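PDB 3R6N: desmoplakin from Homo sapiens, which takes part in cell adhesion at desmosomes, where its rod-like plakin domain of spectrin repeats with an SH3 domain probably acts as a structural scaffold. Local coordinates for residues K196-Y201 against K267-K272; E381-M386 against K401-L406; E13-M18 against I71-E76; Y364-S369 against Q418-F423. All blocks are in the same frame, centred on the assembly; numbering follows the deposited sequence.

Contact 1: K196-Y201 against K267-K272; sequences KENAAY and KIVQLK
Tyr201 sets its ring among Ile268, Val269 and Leu271, with CG anti to its own backbone N (chi1 178°). Starting at the root, Tyr201 CB has Leu271 CD2 as its nearest neighbour across the contact, at 4.2 Å. That methyl then takes over one face of the ring: Leu271 CD2 lies 3.6 Å from the Tyr201 ring centroid and 16° off the normal, a CH-pi contact displaced toward the CG and CD2 rim. At the CD1 edge, Val269 O lies in the ring plane, 3.4 Å from Tyr201 CD1; Ile268 CG2 approaches the same Tyr201 CD1 obliquely, at 3.7 Å. CE1 and CZ come up against Leu271 CB, and OH ends near Lys272 CG, whose chain goes on to a salt bridge with Asp123. Helix 167-225 is here met by the linker from helix 234-265 to the first strand of the SH3 domain, where that domain joins the rod of spectrin repeats. Earlier on the helix, Leu271 CD1 sits 3.4 Å from Asn198 OD1, while Asn198 ND2 bonds to the carbonyl of Trp121. Glu197 CB packs on Val269 CG1 at 4.1 Å, and Ile268 CD1 rests 4.2 Å from Ala200 CB.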
loop_
_atom_site.group_PDB
_atom_site.type_symbol
_atom_site.label_atom_id
_atom_site.label_comp_id
_atom_site.label_asym_id
_atom_site.label_seq_id
_atom_site.Cartn_x
_atom_site.Cartn_y
_atom_site.Cartn_z
ATOM N N LYS A 196 2.929 -0.112 0.027
ATOM C CA LYS A 196 2.947 1.340 0.162
ATOM C C LYS A 196 2.129 1.814 1.369
ATOM O O LYS A 196 2.635 2.536 2.227
ATOM C CB LYS A 196 2.428 1.991 -1.122
ATOM C CG LYS A 196 2.458 3.509 -1.117
ATOM C CD LYS A 196 1.751 4.075 -2.341
ATOM C CE LYS A 196 0.270 3.706 -2.351
ATOM N NZ LYS A 196 -0.396 4.046 -3.646
ATOM N N GLU A 197 0.864 1.406 1.425
ATOM C CA GLU A 197 -0.028 1.813 2.507
ATOM C C GLU A 197 0.448 1.278 3.849
ATOM O O GLU A 197 0.463 1.998 4.846
ATOM C CB GLU A 197 -1.459 1.342 2.238
ATOM C CG GLU A 197 -2.082 1.896 0.967
ATOM C CD GLU A 197 -2.243 3.404 0.996
ATOM O OE1 GLU A 197 -3.391 3.884 0.876
ATOM O OE2 GLU A 197 -1.221 4.111 1.131
ATOM N N ASN A 198 0.827 0.007 3.873
ATOM C CA ASN A 198 1.341 -0.603 5.090
ATOM C C ASN A 198 2.624 0.070 5.573
ATOM O O ASN A 198 2.843 0.212 6.775
ATOM C CB ASN A 198 1.548 -2.109 4.907
ATOM C CG ASN A 198 0.259 -2.896 5.070
ATOM O OD1 ASN A 198 -0.811 -2.451 4.654
ATOM N ND2 ASN A 198 0.354 -4.067 5.692
ATOM N N ALA A 199 3.470 0.483 4.636
ATOM C CA ALA A 199 4.650 1.254 4.988
ATOM C C ALA A 199 4.198 2.520 5.702
ATOM O O ALA A 199 4.595 2.779 6.837
ATOM C CB ALA A 199 5.457 1.594 3.750
ATOM N N ALA A 200 3.347 3.295 5.037
ATOM C CA ALA A 200 2.813 4.526 5.612
ATOM C C ALA A 200 2.199 4.288 6.992
ATOM O O ALA A 200 2.489 5.011 7.945
ATOM C CB ALA A 200 1.791 5.151 4.672
ATOM N N TYR A 201 1.352 3.268 7.086
ATOM C CA TYR A 201 0.685 2.915 8.334
ATOM C C TYR A 201 1.673 2.806 9.491
ATOM O O TYR A 201 1.426 3.325 10.582
ATOM C CB TYR A 201 -0.075 1.600 8.164
ATOM C CG TYR A 201 -0.770 1.094 9.406
ATOM C CD1 TYR A 201 -2.130 1.297 9.597
ATOM C CD2 TYR A 201 -0.073 0.391 10.380
ATOM C CE1 TYR A 201 -2.772 0.823 10.728
ATOM C CE2 TYR A 201 -0.708 -0.085 11.514
ATOM C CZ TYR A 201 -2.054 0.135 11.681
ATOM O OH TYR A 201 -2.685 -0.341 12.802
ATOM N N LYS A 267 -5.071 9.831 5.610
ATOM C CA LYS A 267 -4.755 8.917 4.517
ATOM C C LYS A 267 -4.321 7.533 4.994
ATOM O O LYS A 267 -4.169 6.614 4.193
ATOM C CB LYS A 267 -3.672 9.517 3.619
ATOM C CG LYS A 267 -4.100 10.786 2.903
ATOM C CD LYS A 267 -3.056 11.213 1.893
ATOM C CE LYS A 267 -1.673 11.275 2.529
ATOM N NZ LYS A 267 -0.624 11.703 1.558
ATOM N N ILE A 268 -4.125 7.385 6.297
ATOM C CA ILE A 268 -3.676 6.112 6.848
ATOM C C ILE A 268 -4.746 5.033 6.749
ATOM O O ILE A 268 -5.885 5.223 7.170
ATOM C CB ILE A 268 -3.211 6.246 8.304
ATOM C CG1 ILE A 268 -1.996 7.171 8.383
ATOM C CG2 ILE A 268 -2.867 4.879 8.873
ATOM C CD1 ILE A 268 -0.834 6.724 7.526
ATOM N N VAL A 269 -4.352 3.895 6.194
ATOM C CA VAL A 269 -5.257 2.788 5.929
ATOM C C VAL A 269 -5.580 2.019 7.217
ATOM O O VAL A 269 -5.035 2.328 8.276
ATOM C CB VAL A 269 -4.621 1.843 4.887
ATOM C CG1 VAL A 269 -3.797 0.769 5.577
ATOM C CG2 VAL A 269 -5.682 1.241 3.982
ATOM N N GLN A 270 -6.467 1.028 7.129
ATOM C CA GLN A 270 -6.810 0.202 8.285
ATOM C C GLN A 270 -6.285 -1.221 8.150
ATOM O O GLN A 270 -6.500 -1.878 7.135
ATOM C CB GLN A 270 -8.319 0.164 8.495
ATOM C CG GLN A 270 -8.901 1.465 8.991
ATOM C CD GLN A 270 -10.253 1.281 9.646
ATOM O OE1 GLN A 270 -10.442 0.377 10.462
ATOM N NE2 GLN A 270 -11.204 2.142 9.294
ATOM N N LEU A 271 -5.612 -1.702 9.190
ATOM C CA LEU A 271 -5.004 -3.030 9.168
ATOM C C LEU A 271 -5.634 -4.027 10.144
ATOM O O LEU A 271 -5.777 -5.203 9.823
ATOM C CB LEU A 271 -3.499 -2.928 9.428
ATOM C CG LEU A 271 -2.578 -2.859 8.208
ATOM C CD1 LEU A 271 -3.168 -1.983 7.126
ATOM C CD2 LEU A 271 -1.191 -2.373 8.603
ATOM N N LYS A 272 -6.000 -3.570 11.336
ATOM C CA LYS A 272 -6.509 -4.488 12.352
ATOM C C LYS A 272 -7.683 -5.345 11.871
ATOM O O LYS A 272 -7.734 -6.541 12.158
ATOM C CB LYS A 272 -6.876 -3.742 13.634
ATOM C CG LYS A 272 -5.678 -3.162 14.356
ATOM C CD LYS A 272 -6.079 -2.531 15.673
ATOM C CE LYS A 272 -4.883 -1.901 16.358
ATOM N NZ LYS A 272 -3.839 -2.917 16.674
#

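Contact 2: E381-M386 against K401-L406; sequences EKIRAM and KTIADL
Ile383 reaches across to Thr402, Ile403 and Leu406, and its conformation decides which atoms do the touching. CG1 is anti to the carbonyl carbon (chi1 -64°) and CD1 continues the chain nearly straight, with chi2 at -174°. The outermost methyl, Ile383 CD1, therefore arrives between two neighbours: Leu406 CD2 at 3.6 Å and Ile403 CG2 at 3.8 Å. Ile403 is crossed at about a right angle; its CG1 branch occupies the slot between backbone N and carbonyl carbon, and the CG2 methyl makes the contact. Thr402 runs past Ile383 in the opposite sense and presents CG2 to Ile383 CG1, 3.9 Å apart. This is core packing inside the spectrin-like domain, between the C-terminal part of helix 340-384 and the N-terminal part of helix 399-417; helix 425-447 closes over it, with Ala438 on Ile383, Tyr442 on Ile403 and Phe435 on Leu406. Toward solvent the contact turns polar. Lys382 bends at chi3 (65°), and its NZ makes a weak hydrogen bond of 3.4 Å to Thr402 OG1, a hydroxyl already bonded to the carbonyl of Asp398. Within its own helix, Lys401 NZ holds Asp405 OD1 on the syn lone pair in a salt bridge of 3.0 Å.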
loop_
_atom_site.group_PDB
_atom_site.type_symbol
_atom_site.label_atom_id
_atom_site.label_comp_id
_atom_site.label_asym_id
_atom_site.label_seq_id
_atom_site.Cartn_x
_atom_site.Cartn_y
_atom_site.Cartn_z
ATOM N N GLU A 381 11.602 55.224 42.445
ATOM C CA GLU A 381 12.702 55.617 43.315
ATOM C C GLU A 381 13.308 56.943 42.866
ATOM O O GLU A 381 13.702 57.767 43.692
ATOM C CB GLU A 381 13.772 54.526 43.363
ATOM C CG GLU A 381 13.325 53.260 44.077
ATOM C CD GLU A 381 14.384 52.175 44.055
ATOM O OE1 GLU A 381 15.387 52.343 43.328
ATOM O OE2 GLU A 381 14.214 51.158 44.764
ATOM N N LYS A 382 13.377 57.146 41.553
ATOM C CA LYS A 382 13.871 58.401 41.001
ATOM C C LYS A 382 12.987 59.564 41.441
ATOM O O LYS A 382 13.484 60.604 41.876
ATOM C CB LYS A 382 13.933 58.334 39.472
ATOM C CG LYS A 382 14.979 57.367 38.925
ATOM C CD LYS A 382 14.980 57.339 37.396
ATOM C CE LYS A 382 15.407 58.678 36.808
ATOM N NZ LYS A 382 15.463 58.651 35.316
ATOM N N ILE A 383 11.674 59.375 41.331
ATOM C CA ILE A 383 10.706 60.410 41.690
ATOM C C ILE A 383 10.640 60.631 43.199
ATOM O O ILE A 383 10.531 61.762 43.668
ATOM C CB ILE A 383 9.290 60.067 41.183
ATOM C CG1 ILE A 383 9.256 60.035 39.654
ATOM C CG2 ILE A 383 8.276 61.073 41.709
ATOM C CD1 ILE A 383 7.865 59.853 39.084
ATOM N N ARG A 384 10.695 59.541 43.954
ATOM C CA ARG A 384 10.673 59.612 45.409
ATOM C C ARG A 384 11.881 60.383 45.938
ATOM O O ARG A 384 11.751 61.209 46.837
ATOM C CB ARG A 384 10.615 58.204 46.012
ATOM C CG ARG A 384 10.900 58.153 47.505
ATOM C CD ARG A 384 9.805 57.409 48.263
ATOM N NE ARG A 384 8.539 58.135 48.235
ATOM C CZ ARG A 384 8.237 59.143 49.049
ATOM N NH1 ARG A 384 9.114 59.548 49.958
ATOM N NH2 ARG A 384 7.061 59.748 48.953
ATOM N N ALA A 385 13.051 60.115 45.364
ATOM C CA ALA A 385 14.291 60.755 45.794
ATOM C C ALA A 385 14.405 62.217 45.344
ATOM O O ALA A 385 15.326 62.929 45.760
ATOM C CB ALA A 385 15.498 59.955 45.317
ATOM N N MET A 386 13.478 62.656 44.495
ATOM C CA MET A 386 13.483 64.029 43.998
ATOM C C MET A 386 13.204 65.050 45.094
ATOM O O MET A 386 12.158 65.002 45.755
ATOM C CB MET A 386 12.479 64.212 42.854
ATOM C CG MET A 386 12.860 63.532 41.545
ATOM S SD MET A 386 11.905 64.159 40.145
ATOM C CE MET A 386 10.238 64.015 40.783
ATOM N N LYS A 401 10.483 64.431 31.955
ATOM C CA LYS A 401 10.454 63.194 31.187
ATOM C C LYS A 401 10.337 61.971 32.088
ATOM O O LYS A 401 9.734 60.972 31.710
ATOM C CB LYS A 401 11.708 63.079 30.319
ATOM C CG LYS A 401 11.730 61.848 29.432
ATOM C CD LYS A 401 12.969 61.819 28.554
ATOM C CE LYS A 401 12.947 60.623 27.622
ATOM N NZ LYS A 401 12.853 59.343 28.373
ATOM N N THR A 402 10.916 62.048 33.278
ATOM C CA THR A 402 10.884 60.918 34.202
ATOM C C THR A 402 9.458 60.555 34.628
ATOM O O THR A 402 9.175 59.396 34.927
ATOM C CB THR A 402 11.778 61.159 35.438
ATOM O OG1 THR A 402 13.154 61.132 35.041
ATOM C CG2 THR A 402 11.548 60.079 36.486
ATOM N N ILE A 403 8.560 61.534 34.650
ATOM C CA ILE A 403 7.160 61.237 34.939
ATOM C C ILE A 403 6.481 60.639 33.716
ATOM O O ILE A 403 5.616 59.771 33.837
ATOM C CB ILE A 403 6.378 62.470 35.446
ATOM C CG1 ILE A 403 6.611 63.680 34.538
ATOM C CG2 ILE A 403 6.776 62.791 36.871
ATOM C CD1 ILE A 403 5.572 63.844 33.440
ATOM N N ALA A 404 6.884 61.103 32.537
ATOM C CA ALA A 404 6.374 60.552 31.289
ATOM C C ALA A 404 6.753 59.078 31.191
ATOM O O ALA A 404 5.946 58.247 30.777
ATOM C CB ALA A 404 6.917 61.329 30.100
ATOM N N ASP A 405 7.988 58.767 31.580
ATOM C CA ASP A 405 8.469 57.394 31.614
ATOM C C ASP A 405 7.555 56.557 32.491
ATOM O O ASP A 405 7.014 55.544 32.055
ATOM C CB ASP A 405 9.898 57.329 32.165
ATOM C CG ASP A 405 10.906 58.042 31.277
ATOM O OD1 ASP A 405 10.626 58.219 30.072
ATOM O OD2 ASP A 405 11.986 58.419 31.789
ATOM N N LEU A 406 7.388 56.995 33.733
ATOM C CA LEU A 406 6.559 56.280 34.688
ATOM C C LEU A 406 5.141 56.096 34.168
ATOM O O LEU A 406 4.584 55.004 34.246
ATOM C CB LEU A 406 6.527 57.012 36.029
ATOM C CG LEU A 406 5.716 56.302 37.114
ATOM C CD1 LEU A 406 6.307 54.929 37.391
ATOM C CD2 LEU A 406 5.659 57.134 38.382
#

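Contact 3: E13-M18 against I71-E76; sequences ECLGWM and IYQLEE
Apolar packing between two nearly parallel helices joins Cys14, Leu15 and Met18 to Leu74, near the amino-terminal end of the chain. The short segments run at 12° to each other, their axes 10.4 Å apart, and no hydrogen bond crosses between them. One methyl gathers most of the contact: Leu74 CD2 lies 3.5 Å from Cys14 CB, 3.6 Å from Leu15 CD2 and 3.9 Å from Met18 CE. Leu74 CG is anti to the carbonyl carbon (chi1 -77°), beside the backbone N, and CD2 branches from it. The shared direction of the two segments, with helix 34-64 between them in sequence, is consistent with the three-helix bundle architecture of spectrin repeats. Helix 34-64 completes the packing through Tyr54 and Ile61, which touch Cys14. Met18 comes in at about a right angle to Leu74, its end bent at chi3, so that CE also faces the Leu74 backbone O at 3.8 Å. At the border, Gln73 stretches out with CG anti to the backbone N and brings its amide NE2 to Leu15 CD1, the two side chains crossing at about a right angle. That Gln73 chain also touches Trp3 and Arg19.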
loop_
_atom_site.group_PDB
_atom_site.type_symbol
_atom_site.label_atom_id
_atom_site.label_comp_id
_atom_site.label_asym_id
_atom_site.label_seq_id
_atom_site.Cartn_x
_atom_site.Cartn_y
_atom_site.Cartn_z
ATOM N N GLU A 13 -9.075 -57.932 -49.246
ATOM C CA GLU A 13 -8.611 -58.182 -47.887
ATOM C C GLU A 13 -7.545 -57.173 -47.472
ATOM O O GLU A 13 -7.499 -56.746 -46.319
ATOM C CB GLU A 13 -8.071 -59.608 -47.757
ATOM C CG GLU A 13 -7.641 -59.978 -46.346
ATOM C CD GLU A 13 -7.116 -61.399 -46.245
ATOM O OE1 GLU A 13 -7.333 -62.187 -47.191
ATOM O OE2 GLU A 13 -6.482 -61.728 -45.220
ATOM N N CYS A 14 -6.690 -56.793 -48.415
ATOM C CA CYS A 14 -5.651 -55.801 -48.149
ATOM C C CYS A 14 -6.236 -54.420 -47.897
ATOM O O CYS A 14 -5.975 -53.808 -46.864
ATOM C CB CYS A 14 -4.660 -55.727 -49.308
ATOM S SG CYS A 14 -3.290 -56.877 -49.183
ATOM N N LEU A 15 -7.018 -53.928 -48.851
ATOM C CA LEU A 15 -7.643 -52.621 -48.714
ATOM C C LEU A 15 -8.541 -52.591 -47.484
ATOM O O LEU A 15 -8.815 -51.530 -46.930
ATOM C CB LEU A 15 -8.450 -52.274 -49.966
ATOM C CG LEU A 15 -7.679 -52.139 -51.282
ATOM C CD1 LEU A 15 -8.618 -51.721 -52.401
ATOM C CD2 LEU A 15 -6.541 -51.143 -51.149
ATOM N N GLY A 16 -8.990 -53.767 -47.060
ATOM C CA GLY A 16 -9.855 -53.887 -45.902
ATOM C C GLY A 16 -9.107 -53.755 -44.591
ATOM O O GLY A 16 -9.603 -53.152 -43.640
ATOM N N TRP A 17 -7.910 -54.324 -44.533
ATOM C CA TRP A 17 -7.090 -54.203 -43.340
ATOM C C TRP A 17 -6.434 -52.829 -43.292
ATOM O O TRP A 17 -6.320 -52.222 -42.227
ATOM C CB TRP A 17 -6.025 -55.296 -43.291
ATOM C CG TRP A 17 -5.148 -55.191 -42.086
ATOM C CD1 TRP A 17 -5.390 -55.708 -40.846
ATOM C CD2 TRP A 17 -3.892 -54.508 -41.998
ATOM N NE1 TRP A 17 -4.359 -55.394 -39.993
ATOM C CE2 TRP A 17 -3.427 -54.659 -40.676
ATOM C CE3 TRP A 17 -3.115 -53.786 -42.908
ATOM C CZ2 TRP A 17 -2.219 -54.117 -40.244
ATOM C CZ3 TRP A 17 -1.915 -53.247 -42.475
ATOM C CH2 TRP A 17 -1.480 -53.415 -41.155
ATOM N N MET A 18 -6.013 -52.341 -44.453
ATOM C CA MET A 18 -5.365 -51.037 -44.544
ATOM C C MET A 18 -6.300 -49.878 -44.204
ATOM O O MET A 18 -5.853 -48.811 -43.791
ATOM C CB MET A 18 -4.761 -50.830 -45.934
ATOM C CG MET A 18 -3.348 -51.365 -46.070
ATOM S SD MET A 18 -2.520 -50.716 -47.524
ATOM C CE MET A 18 -3.380 -51.599 -48.821
ATOM N N ILE A 71 -2.396 -53.549 -58.397
ATOM C CA ILE A 71 -1.078 -53.271 -57.835
ATOM C C ILE A 71 -0.911 -51.790 -57.513
ATOM O O ILE A 71 -0.453 -51.430 -56.429
ATOM C CB ILE A 71 0.046 -53.712 -58.791
ATOM C CG1 ILE A 71 -0.077 -55.206 -59.103
ATOM C CG2 ILE A 71 1.407 -53.381 -58.197
ATOM C CD1 ILE A 71 0.943 -55.713 -60.088
ATOM N N TYR A 72 -1.282 -50.936 -58.459
ATOM C CA TYR A 72 -1.175 -49.499 -58.265
ATOM C C TYR A 72 -2.074 -49.036 -57.119
ATOM O O TYR A 72 -1.649 -48.265 -56.257
ATOM C CB TYR A 72 -1.524 -48.753 -59.555
ATOM C CG TYR A 72 -1.529 -47.250 -59.397
ATOM C CD1 TYR A 72 -0.358 -46.512 -59.523
ATOM C CD2 TYR A 72 -2.704 -46.569 -59.110
ATOM C CE1 TYR A 72 -0.360 -45.138 -59.375
ATOM C CE2 TYR A 72 -2.714 -45.193 -58.958
ATOM C CZ TYR A 72 -1.541 -44.483 -59.091
ATOM O OH TYR A 72 -1.556 -43.113 -58.937
ATOM N N GLN A 73 -3.313 -49.519 -57.113
ATOM C CA GLN A 73 -4.288 -49.139 -56.097
ATOM C C GLN A 73 -3.849 -49.533 -54.687
ATOM O O GLN A 73 -4.102 -48.811 -53.727
ATOM C CB GLN A 73 -5.652 -49.751 -56.414
ATOM C CG GLN A 73 -6.715 -49.448 -55.369
ATOM C CD GLN A 73 -8.103 -49.876 -55.802
ATOM O OE1 GLN A 73 -8.303 -50.319 -56.935
ATOM N NE2 GLN A 73 -9.072 -49.741 -54.902
ATOM N N LEU A 74 -3.205 -50.687 -54.564
ATOM C CA LEU A 74 -2.710 -51.142 -53.273
ATOM C C LEU A 74 -1.563 -50.263 -52.812
ATOM O O LEU A 74 -1.522 -49.835 -51.663
ATOM C CB LEU A 74 -2.243 -52.596 -53.346
ATOM C CG LEU A 74 -3.319 -53.679 -53.352
ATOM C CD1 LEU A 74 -2.686 -55.051 -53.498
ATOM C CD2 LEU A 74 -4.151 -53.616 -52.091
ATOM N N GLU A 75 -0.626 -49.998 -53.714
ATOM C CA GLU A 75 0.539 -49.195 -53.378
ATOM C C GLU A 75 0.136 -47.772 -53.008
ATOM O O GLU A 75 0.755 -47.145 -52.153
ATOM C CB GLU A 75 1.534 -49.180 -54.540
ATOM C CG GLU A 75 2.905 -48.637 -54.168
ATOM C CD GLU A 75 3.591 -49.471 -53.098
ATOM O OE1 GLU A 75 3.184 -50.637 -52.899
ATOM O OE2 GLU A 75 4.535 -48.963 -52.453
ATOM N N GLU A 76 -0.910 -47.268 -53.655
ATOM C CA GLU A 76 -1.370 -45.907 -53.416
ATOM C C GLU A 76 -2.052 -45.803 -52.060
ATOM O O GLU A 76 -1.961 -44.778 -51.383
ATOM C CB GLU A 76 -2.314 -45.454 -54.534
ATOM C CG GLU A 76 -2.877 -44.049 -54.357
ATOM C CD GLU A 76 -4.082 -44.008 -53.432
ATOM O OE1 GLU A 76 -4.957 -44.894 -53.548
ATOM O OE2 GLU A 76 -4.149 -43.091 -52.585
#

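Contact 4: Y364-S369 against Q418-F423; sequences YINMKS and QGSEMF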
loop_
_atom_site.group_PDB
_atom_site.type_symbol
_atom_site.label_atom_id
_atom_site.label_comp_id
_atom_site.label_asym_id
_atom_site.label_seq_id
_atom_site.Cartn_x
_atom_site.Cartn_y
_atom_site.Cartn_z
ATOM N N TYR A 364 5.115 33.881 29.238
ATOM C CA TYR A 364 5.605 35.077 28.566
ATOM C C TYR A 364 5.073 36.328 29.249
ATOM O O TYR A 364 5.836 37.119 29.803
ATOM C CB TYR A 364 5.178 35.063 27.100
ATOM C CG TYR A 364 5.819 36.135 26.247
ATOM C CD1 TYR A 364 7.179 36.101 25.957
ATOM C CD2 TYR A 364 5.059 37.168 25.707
ATOM C CE1 TYR A 364 7.767 37.072 25.167
ATOM C CE2 TYR A 364 5.640 38.143 24.914
ATOM C CZ TYR A 364 6.994 38.090 24.648
ATOM O OH TYR A 364 7.577 39.058 23.860
ATOM N N ILE A 365 3.756 36.493 29.212
ATOM C CA ILE A 365 3.116 37.661 29.799
ATOM C C ILE A 365 3.428 37.764 31.283
ATOM O O ILE A 365 3.485 38.860 31.833
ATOM C CB ILE A 365 1.593 37.636 29.589
ATOM C CG1 ILE A 365 0.977 36.437 30.308
ATOM C CG2 ILE A 365 1.259 37.600 28.103
ATOM C CD1 ILE A 365 -0.472 36.192 29.944
ATOM N N ASN A 366 3.632 36.620 31.929
ATOM C CA ASN A 366 4.020 36.608 33.332
ATOM C C ASN A 366 5.325 37.355 33.541
ATOM O O ASN A 366 5.430 38.201 34.426
ATOM C CB ASN A 366 4.147 35.179 33.859
ATOM C CG ASN A 366 2.851 34.660 34.450
ATOM O OD1 ASN A 366 2.034 35.430 34.954
ATOM N ND2 ASN A 366 2.659 33.347 34.392
ATOM N N MET A 367 6.317 37.046 32.717
ATOM C CA MET A 367 7.610 37.707 32.819
ATOM C C MET A 367 7.553 39.134 32.284
ATOM O O MET A 367 8.123 40.045 32.880
ATOM C CB MET A 367 8.686 36.897 32.103
ATOM C CG MET A 367 8.753 35.460 32.586
ATOM S SD MET A 367 10.387 34.723 32.436
ATOM C CE MET A 367 10.684 34.909 30.681
ATOM N N LYS A 368 6.855 39.328 31.170
ATOM C CA LYS A 368 6.703 40.660 30.598
ATOM C C LYS A 368 6.126 41.635 31.621
ATOM O O LYS A 368 6.448 42.826 31.613
ATOM C CB LYS A 368 5.833 40.617 29.338
ATOM C CG LYS A 368 6.632 40.532 28.042
ATOM C CD LYS A 368 7.409 41.822 27.792
ATOM C CE LYS A 368 8.700 41.577 27.017
ATOM N NZ LYS A 368 8.458 41.058 25.644
ATOM N N SER A 369 5.278 41.121 32.504
ATOM C CA SER A 369 4.661 41.944 33.532
ATOM C C SER A 369 5.612 42.132 34.701
ATOM O O SER A 369 5.560 43.145 35.393
ATOM C CB SER A 369 3.357 41.315 34.021
ATOM O OG SER A 369 3.615 40.144 34.777
ATOM N N GLN A 418 -2.937 42.364 33.322
ATOM C CA GLN A 418 -4.310 41.946 33.066
ATOM C C GLN A 418 -4.476 40.433 33.168
ATOM O O GLN A 418 -5.216 39.938 34.020
ATOM C CB GLN A 418 -4.762 42.438 31.689
ATOM C CG GLN A 418 -6.208 42.129 31.355
ATOM C CD GLN A 418 -6.644 42.746 30.040
ATOM O OE1 GLN A 418 -7.516 42.216 29.349
ATOM N NE2 GLN A 418 -6.039 43.877 29.688
ATOM N N GLY A 419 -3.782 39.703 32.302
ATOM C CA GLY A 419 -3.875 38.254 32.284
ATOM C C GLY A 419 -2.665 37.556 32.873
ATOM O O GLY A 419 -2.189 36.559 32.332
ATOM N N SER A 420 -2.167 38.074 33.990
ATOM C CA SER A 420 -0.979 37.515 34.624
ATOM C C SER A 420 -1.322 36.845 35.947
ATOM O O SER A 420 -2.317 37.188 36.586
ATOM C CB SER A 420 0.068 38.609 34.849
ATOM O OG SER A 420 1.223 38.089 35.486
ATOM N N GLU A 421 -0.493 35.889 36.353
ATOM C CA GLU A 421 -0.690 35.193 37.621
ATOM C C GLU A 421 0.434 35.512 38.603
ATOM O O GLU A 421 0.670 34.771 39.555
ATOM C CB GLU A 421 -0.796 33.683 37.391
ATOM C CG GLU A 421 0.411 33.062 36.701
ATOM C CD GLU A 421 0.046 31.833 35.885
ATOM O OE1 GLU A 421 -1.142 31.691 35.527
ATOM O OE2 GLU A 421 0.944 31.010 35.598
ATOM N N MET A 422 1.118 36.625 38.366
ATOM C CA MET A 422 2.253 37.020 39.188
ATOM C C MET A 422 1.851 38.007 40.277
ATOM O O MET A 422 2.511 38.111 41.314
ATOM C CB MET A 422 3.344 37.635 38.312
ATOM C CG MET A 422 3.983 36.653 37.353
ATOM S SD MET A 422 5.177 35.584 38.172
ATOM C CE MET A 422 6.597 36.678 38.241
ATOM N N PHE A 423 0.765 38.733 40.037
ATOM C CA PHE A 423 0.343 39.779 40.955
ATOM C C PHE A 423 -1.129 39.669 41.342
ATOM O O PHE A 423 -2.021 39.853 40.513
ATOM C CB PHE A 423 0.629 41.156 40.353
ATOM C CG PHE A 423 2.075 41.378 40.017
ATOM C CD1 PHE A 423 2.945 41.909 40.955
ATOM C CD2 PHE A 423 2.566 41.052 38.765
ATOM C CE1 PHE A 423 4.277 42.112 40.649
ATOM C CE2 PHE A 423 3.896 41.251 38.452
ATOM C CZ PHE A 423 4.754 41.783 39.394
#
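Gly419 makes the first touch on helix 340-384: its carbonyl O faces Ile365 CD1. Next comes Ser420, whose OG is anti to its backbone N and donates to Asn366 OD1 over 2.8 Å. The same Ser420 OG accepts from Met422 N, two residues on, at 3.2 Å, which makes an ST turn. Glu421 then meets both sides of the asparagine amide. Its backbone N gives a nearly straight bond of 2.9 Å to Asn366 OD1 (166° at the hydrogen), and its carboxylate OE2 takes a weak bond of 3.1 Å from Asn366 ND2, with the amide and carboxylate planes turned 44° apart. Asn366 OD1 thus receives two donors, both in the plane of its carbonyl, and these firm bonds, helped by the weak one at ND2, would fix the rotation of the amide. Met422 follows with CG packed against Asn366 CB at 3.8 Å. Phe423 brings the edge of its ring to Ser369: CE2 is 3.8 Å from Ser369 OG, which lies in the ring plane and donates to Asn366 O one turn back. Beyond the segments, Phe423 meets Phe413 edge-to-face and also packs on Trp373, while Met422 touches Leu370; the connection from helix 399-417 to helix 425-447 is in this way bound to the middle of helix 340-384.

The four contacts are strung along an elongated rod. Contact 1 sits near its middle, about 7 Å from the centre of the chain, whereas contacts 2 and 3 lie toward opposite ends, their centres about 144 Å apart. Contacts 2 and 4 are the close pair: both use helix 340-384, their centres are about 24 Å apart, and contact 2 is nested within the loop that contact 4 closes. From contact 1 to contact 4 is about 46 Å between centres. None of the four supplies a residue to the two reagent sites, though helix 68-117 of contact 3 also carries Trp108 of the dithiothreitol site, and helix 167-225 of contact 1 carries Leu177 of the dithiane-diol site.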